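Local coordinates for protein triacylglycerol lipase (Clostridium botulinum, PDB 5AH1) that probably hydrolyses the ester bonds of triacylglycerols and is an esterase able to cleave synthetic polyesters, with an alpha/beta-hydrolase fold that carries a bound zinc ion, at residues Y146-A151 against H156-R161; A132-A137 against G142-G147. All coordinates share one frame; numbering follows the deposited sequence.

Interaction 1. Residues Y146-A151 against H156-R161. With ZN (zinc ion), chain B.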
loop_
_atom_site.group_PDB
_atom_site.type_symbol
_atom_site.label_atom_id
_atom_site.label_comp_id
_atom_site.label_asym_id
_atom_site.label_seq_id
_atom_site.Cartn_x
_atom_site.Cartn_y
_atom_site.Cartn_z
ATOM N N TYR A 146 -11.694 11.681 -11.441
ATOM C CA TYR A 146 -10.919 12.226 -10.331
ATOM C C TYR A 146 -11.594 13.405 -9.643
ATOM O O TYR A 146 -11.076 13.897 -8.648
ATOM C CB TYR A 146 -9.535 12.659 -10.838
ATOM C CG TYR A 146 -8.693 11.526 -11.373
ATOM C CD1 TYR A 146 -8.163 10.584 -10.508
ATOM C CD2 TYR A 146 -8.444 11.379 -12.733
ATOM C CE1 TYR A 146 -7.395 9.549 -10.975
ATOM C CE2 TYR A 146 -7.667 10.341 -13.211
ATOM C CZ TYR A 146 -7.156 9.420 -12.333
ATOM O OH TYR A 146 -6.381 8.396 -12.836
ATOM N N GLY A 147 -12.729 13.847 -10.182
ATOM C CA GLY A 147 -13.444 14.989 -9.655
ATOM C C GLY A 147 -13.090 16.252 -10.419
ATOM O O GLY A 147 -11.917 16.569 -10.610
ATOM N N GLU A 148 -14.098 16.992 -10.861
ATOM C CA GLU A 148 -13.814 18.262 -11.533
ATOM C C GLU A 148 -12.953 19.187 -10.673
ATOM O O GLU A 148 -11.981 19.777 -11.154
ATOM C CB GLU A 148 -15.103 18.983 -11.914
ATOM C CG GLU A 148 -14.878 20.294 -12.653
ATOM C CD GLU A 148 -16.178 20.918 -13.099
ATOM O OE1 GLU A 148 -16.708 20.505 -14.149
ATOM O OE2 GLU A 148 -16.682 21.806 -12.381
ATOM N N ALA A 149 -13.331 19.341 -9.413
ATOM C CA ALA A 149 -12.671 20.314 -8.561
ATOM C C ALA A 149 -11.215 19.927 -8.363
ATOM O O ALA A 149 -10.315 20.747 -8.500
ATOM C CB ALA A 149 -13.395 20.458 -7.245
ATOM N N HIS A 150 -10.989 18.674 -8.025
ATOM C CA HIS A 150 -9.642 18.168 -7.830
ATOM C C HIS A 150 -8.814 18.307 -9.091
ATOM O O HIS A 150 -7.675 18.793 -9.052
ATOM C CB HIS A 150 -9.719 16.697 -7.427
ATOM C CG HIS A 150 -8.388 16.030 -7.348
ATOM N ND1 HIS A 150 -7.696 15.863 -6.164
ATOM C CD2 HIS A 150 -7.618 15.470 -8.310
ATOM C CE1 HIS A 150 -6.561 15.233 -6.408
ATOM N NE2 HIS A 150 -6.480 14.995 -7.706
ATOM N N ALA A 151 -9.379 17.903 -10.221
ATOM C CA ALA A 151 -8.620 17.934 -11.466
ATOM C C ALA A 151 -8.264 19.375 -11.846
ATOM O O ALA A 151 -7.181 19.650 -12.370
ATOM C CB ALA A 151 -9.404 17.255 -12.572
ATOM N N HIS A 156 -4.786 18.470 -13.853
ATOM C CA HIS A 156 -4.740 17.220 -14.599
ATOM C C HIS A 156 -6.123 16.841 -15.112
ATOM O O HIS A 156 -7.100 17.530 -14.860
ATOM C CB HIS A 156 -4.001 16.095 -13.832
ATOM C CG HIS A 156 -4.730 15.455 -12.671
ATOM N ND1 HIS A 156 -5.894 14.727 -12.794
ATOM C CD2 HIS A 156 -4.353 15.326 -11.372
ATOM C CE1 HIS A 156 -6.222 14.221 -11.616
ATOM N NE2 HIS A 156 -5.294 14.554 -10.737
ATOM N N ASN A 157 -6.206 15.759 -15.868
ATOM C CA ASN A 157 -7.460 15.383 -16.490
ATOM C C ASN A 157 -8.457 14.934 -15.440
ATOM O O ASN A 157 -8.089 14.275 -14.464
ATOM C CB ASN A 157 -7.259 14.207 -17.446
ATOM C CG ASN A 157 -6.540 14.586 -18.703
ATOM O OD1 ASN A 157 -6.564 15.739 -19.116
ATOM N ND2 ASN A 157 -5.903 13.608 -19.330
ATOM N N ARG A 158 -9.729 15.255 -15.657
ATOM C CA ARG A 158 -10.797 14.725 -14.811
ATOM C C ARG A 158 -11.013 13.234 -15.027
ATOM O O ARG A 158 -11.259 12.507 -14.066
ATOM C CB ARG A 158 -12.111 15.459 -15.047
ATOM C CG ARG A 158 -13.266 14.900 -14.233
ATOM C CD ARG A 158 -14.575 15.673 -14.345
ATOM N NE ARG A 158 -15.643 14.925 -13.697
ATOM C CZ ARG A 158 -16.935 15.229 -13.778
ATOM N NH1 ARG A 158 -17.381 16.297 -14.394
ATOM N NH2 ARG A 158 -17.813 14.415 -13.245
ATOM N N TYR A 159 -10.938 12.779 -16.280
ATOM C CA TYR A 159 -11.214 11.374 -16.595
ATOM C C TYR A 159 -9.950 10.629 -16.914
ATOM O O TYR A 159 -9.068 11.148 -17.597
ATOM C CB TYR A 159 -12.214 11.255 -17.749
ATOM C CG TYR A 159 -13.535 11.887 -17.423
ATOM C CD1 TYR A 159 -14.435 11.252 -16.579
ATOM C CD2 TYR A 159 -13.863 13.128 -17.911
ATOM C CE1 TYR A 159 -15.637 11.848 -16.250
ATOM C CE2 TYR A 159 -15.055 13.735 -17.596
ATOM C CZ TYR A 159 -15.948 13.086 -16.757
ATOM O OH TYR A 159 -17.165 13.646 -16.409
ATOM N N GLY A 160 -9.903 9.392 -16.460
ATOM C CA GLY A 160 -8.754 8.538 -16.646
ATOM C C GLY A 160 -9.092 7.336 -17.495
ATOM O O GLY A 160 -9.862 7.435 -18.454
ATOM N N ARG A 161 -8.528 6.190 -17.150
ATOM C CA ARG A 161 -8.742 5.003 -17.948
ATOM C C ARG A 161 -10.049 4.315 -17.556
ATOM O O ARG A 161 -10.762 4.760 -16.649
ATOM C CB ARG A 161 -7.523 4.086 -17.900
ATOM C CG ARG A 161 -7.203 3.488 -16.579
ATOM C CD ARG A 161 -6.025 2.512 -16.713
ATOM N NE ARG A 161 -4.789 3.154 -17.159
ATOM C CZ ARG A 161 -3.728 2.507 -17.643
ATOM N NH1 ARG A 161 -3.723 1.186 -17.752
ATOM N NH2 ARG A 161 -2.657 3.184 -18.020
HETATM ZN ZN ZN B . -5.020 13.963 -8.774
HETATM O O HOH W 1 -6.962 6.329 -14.679
#
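His-150 and His-156 meet at a zinc ion, each giving it NE2 at 2.1 Å; Asp-130 and Asp-302 complete the four-residue site. The two NE2 atoms sit 3.3 Å apart because they share the metal, not because they bond to each other, and the imidazoles lie oblique, their planes 63° apart. CG of His-156 is wedged between its backbone N and carbonyl carbon (chi1 74°), a rotation that brings the ring between Tyr-146 and His-150. There two things fix its tilt. His-156 ND1 donates to Asn-157 O, the carbonyl of the next residue, at 2.8 Å, which leaves NE2 to face the metal. Its CE1 edge also points at the face of the Tyr-146 ring in a T-shaped pair, with CE1 3.7 Å from Tyr-146 CG.

Around this buried core the backbones are stitched together. Tyr-146 N reaches Arg-158 O at 2.8 Å in an almost straight bond (176°), and His-156 N closes the turn onto Ala-151 O. Ala-151 CB packs beside Arg-158, 3.7 Å from its CA.

The outer side is looser. The extended Arg-158 chain runs past the helix start, CD 3.8 Å from Glu-148 N, and its charged end goes to Asp-145 in a salt bridge; in the conformer given, Glu-148 is near but not within salt-bridge range. Tyr-146 OH, whose stronger partner is Glu-134 on helix 128-140, also takes a bond from a water that accepts from Arg-161 N, while Asn-157 and Tyr-159 lie exposed. Two histidines on a short helix and the turn after it, joined by two aspartates, make the zinc site seen in this alpha/beta-hydrolase, as in zinc-containing bacterial lipases of the family.

Interaction 2. Residues A132-A137 against G142-G147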
loop_
_atom_site.group_PDB
_atom_site.type_symbol
_atom_site.label_atom_id
_atom_site.label_comp_id
_atom_site.label_asym_id
_atom_site.label_seq_id
_atom_site.Cartn_x
_atom_site.Cartn_y
_atom_site.Cartn_z
ATOM N N ALA A 132 -7.452 6.160 -5.048
ATOM C CA ALA A 132 -8.771 5.835 -4.526
ATOM C C ALA A 132 -9.856 5.935 -5.607
ATOM O O ALA A 132 -10.743 5.085 -5.677
ATOM C CB ALA A 132 -9.109 6.701 -3.330
ATOM N N CYS A 133 -9.783 6.970 -6.444
ATOM C CA CYS A 133 -10.714 7.107 -7.549
ATOM C C CYS A 133 -10.550 5.957 -8.528
ATOM O O CYS A 133 -11.525 5.440 -9.064
ATOM C CB CYS A 133 -10.495 8.437 -8.274
ATOM S SG CYS A 133 -10.837 9.920 -7.264
ATOM N N GLU A 134 -9.303 5.570 -8.777
ATOM C CA GLU A 134 -9.020 4.431 -9.645
ATOM C C GLU A 134 -9.549 3.138 -9.028
ATOM O O GLU A 134 -10.111 2.302 -9.735
ATOM C CB GLU A 134 -7.528 4.359 -9.928
ATOM C CG GLU A 134 -7.054 5.562 -10.748
ATOM C CD GLU A 134 -5.573 5.837 -10.627
ATOM O OE1 GLU A 134 -4.838 5.050 -10.000
ATOM O OE2 GLU A 134 -5.128 6.867 -11.187
ATOM N N LEU A 135 -9.370 2.971 -7.722
ATOM C CA LEU A 135 -9.847 1.783 -7.024
ATOM C C LEU A 135 -11.375 1.646 -7.100
ATOM O O LEU A 135 -11.908 0.559 -7.349
ATOM C CB LEU A 135 -9.382 1.828 -5.571
ATOM C CG LEU A 135 -9.778 0.657 -4.684
ATOM C CD1 LEU A 135 -9.337 -0.665 -5.282
ATOM C CD2 LEU A 135 -9.181 0.859 -3.299
ATOM N N TYR A 136 -12.074 2.761 -6.900
ATOM C CA TYR A 136 -13.520 2.800 -7.079
ATOM C C TYR A 136 -13.935 2.264 -8.451
ATOM O O TYR A 136 -14.746 1.339 -8.550
ATOM C CB TYR A 136 -14.033 4.229 -6.843
ATOM C CG TYR A 136 -15.491 4.400 -7.162
ATOM C CD1 TYR A 136 -16.476 4.070 -6.244
ATOM C CD2 TYR A 136 -15.888 4.895 -8.389
ATOM C CE1 TYR A 136 -17.817 4.215 -6.554
ATOM C CE2 TYR A 136 -17.220 5.037 -8.711
ATOM C CZ TYR A 136 -18.186 4.685 -7.791
ATOM O OH TYR A 136 -19.515 4.841 -8.108
ATOM N N ALA A 137 -13.337 2.792 -9.504
ATOM C CA ALA A 137 -13.683 2.355 -10.853
ATOM C C ALA A 137 -13.262 0.920 -11.111
ATOM O O ALA A 137 -13.951 0.190 -11.834
ATOM C CB ALA A 137 -13.058 3.278 -11.873
ATOM N N GLY A 142 -16.144 1.053 -15.070
ATOM C CA GLY A 142 -16.350 2.354 -15.666
ATOM C C GLY A 142 -15.072 3.147 -15.782
ATOM O O GLY A 142 -13.969 2.630 -15.617
ATOM N N THR A 143 -15.238 4.419 -16.109
ATOM C CA THR A 143 -14.129 5.311 -16.372
ATOM C C THR A 143 -13.775 6.090 -15.116
ATOM O O THR A 143 -14.631 6.696 -14.466
ATOM C CB THR A 143 -14.481 6.261 -17.522
ATOM O OG1 THR A 143 -14.748 5.487 -18.697
ATOM C CG2 THR A 143 -13.348 7.234 -17.815
ATOM N N VAL A 144 -12.492 6.086 -14.786
ATOM C CA VAL A 144 -12.020 6.802 -13.615
ATOM C C VAL A 144 -12.398 8.278 -13.716
ATOM O O VAL A 144 -12.189 8.910 -14.757
ATOM C CB VAL A 144 -10.492 6.679 -13.496
ATOM C CG1 VAL A 144 -9.968 7.465 -12.304
ATOM C CG2 VAL A 144 -10.070 5.202 -13.393
ATOM N N ASP A 145 -12.905 8.818 -12.612
ATOM C CA ASP A 145 -13.317 10.218 -12.500
ATOM C C ASP A 145 -12.664 10.788 -11.253
ATOM O O ASP A 145 -13.017 10.396 -10.148
ATOM C CB ASP A 145 -14.845 10.280 -12.451
ATOM C CG ASP A 145 -15.407 11.681 -12.364
ATOM O OD1 ASP A 145 -14.680 12.656 -12.089
ATOM O OD2 ASP A 145 -16.629 11.824 -12.581
ATOM N N TYR A 146 -11.694 11.681 -11.441
ATOM C CA TYR A 146 -10.919 12.226 -10.331
ATOM C C TYR A 146 -11.594 13.405 -9.643
ATOM O O TYR A 146 -11.076 13.897 -8.648
ATOM C CB TYR A 146 -9.535 12.659 -10.838
ATOM C CG TYR A 146 -8.693 11.526 -11.373
ATOM C CD1 TYR A 146 -8.163 10.584 -10.508
ATOM C CD2 TYR A 146 -8.444 11.379 -12.733
ATOM C CE1 TYR A 146 -7.395 9.549 -10.975
ATOM C CE2 TYR A 146 -7.667 10.341 -13.211
ATOM C CZ TYR A 146 -7.156 9.420 -12.333
ATOM O OH TYR A 146 -6.381 8.396 -12.836
ATOM N N GLY A 147 -12.729 13.847 -10.182
ATOM C CA GLY A 147 -13.444 14.989 -9.655
ATOM C C GLY A 147 -13.090 16.252 -10.419
ATOM O O GLY A 147 -11.917 16.569 -10.610
HETATM O O HOH W 2 -13.486 6.805 -10.414
#
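This is a buried helix-on-strand contact, where helix 128-140 meets the small antiparallel sheet of strands 142-145 and 159-163: the chain turns back through a short connection, and strand 142-145 returns along the helix nearly antiparallel, the short axes at 165° and 7.2 Å apart. Val-144 is the wedge between them. Its CG2 rests 3.9 Å from Ala-137 CB, while CG1, anti to the backbone N (chi1 178°), slips over the rim of one face of the Tyr-146 ring and against Glu-134 CG. One helical turn before Ala-137, Cys-133 packs with CB 3.9 Å from Tyr-146 CD1, and SG near Asp-145 O and lying oblique to the ring.

Polar groups join the two sides at two points. Tyr-146 OH donates to Glu-134 OE2 at 2.6 Å, meeting the anti lone pair of that carboxylate oxygen; the oxygen lies at the ring edge, and carboxylate and ring planes stand 76° apart. Glu-134 OE1 is taken by Gly-123 N. A water links Cys-133 O (2.7 Å) to Asp-145 N (3.0 Å), bridging helix and strand. With both oxygens of this buried carboxylate engaged, Glu-134 is probably ionised, and the short phenol bond probably limits how far the ring can shift.

Interactions 1 and 2 share Tyr-146 and Gly-147, and their centres lie 9 Å apart. Strand 142-145 pairs with strand 159-163 as a two-stranded antiparallel sheet: Arg-161 O lies 2.9 Å from Val-144 N and Gly-160 N 2.9 Å from Val-144 O, both probable hydrogen bonds. Tyr-146 thus connects the helix 128-140 side to the metal side: its hydroxyl end is held by Glu-134, and the CB/CG end takes the edge of His-156. Its side chain comes about 5 Å from the zinc ion, placing it in the second shell. Helix 128-140 also supplies Asp-130 to the metal, so interaction 1 holds two of the ligands and interaction 2 lies beside the site, behind Tyr-146.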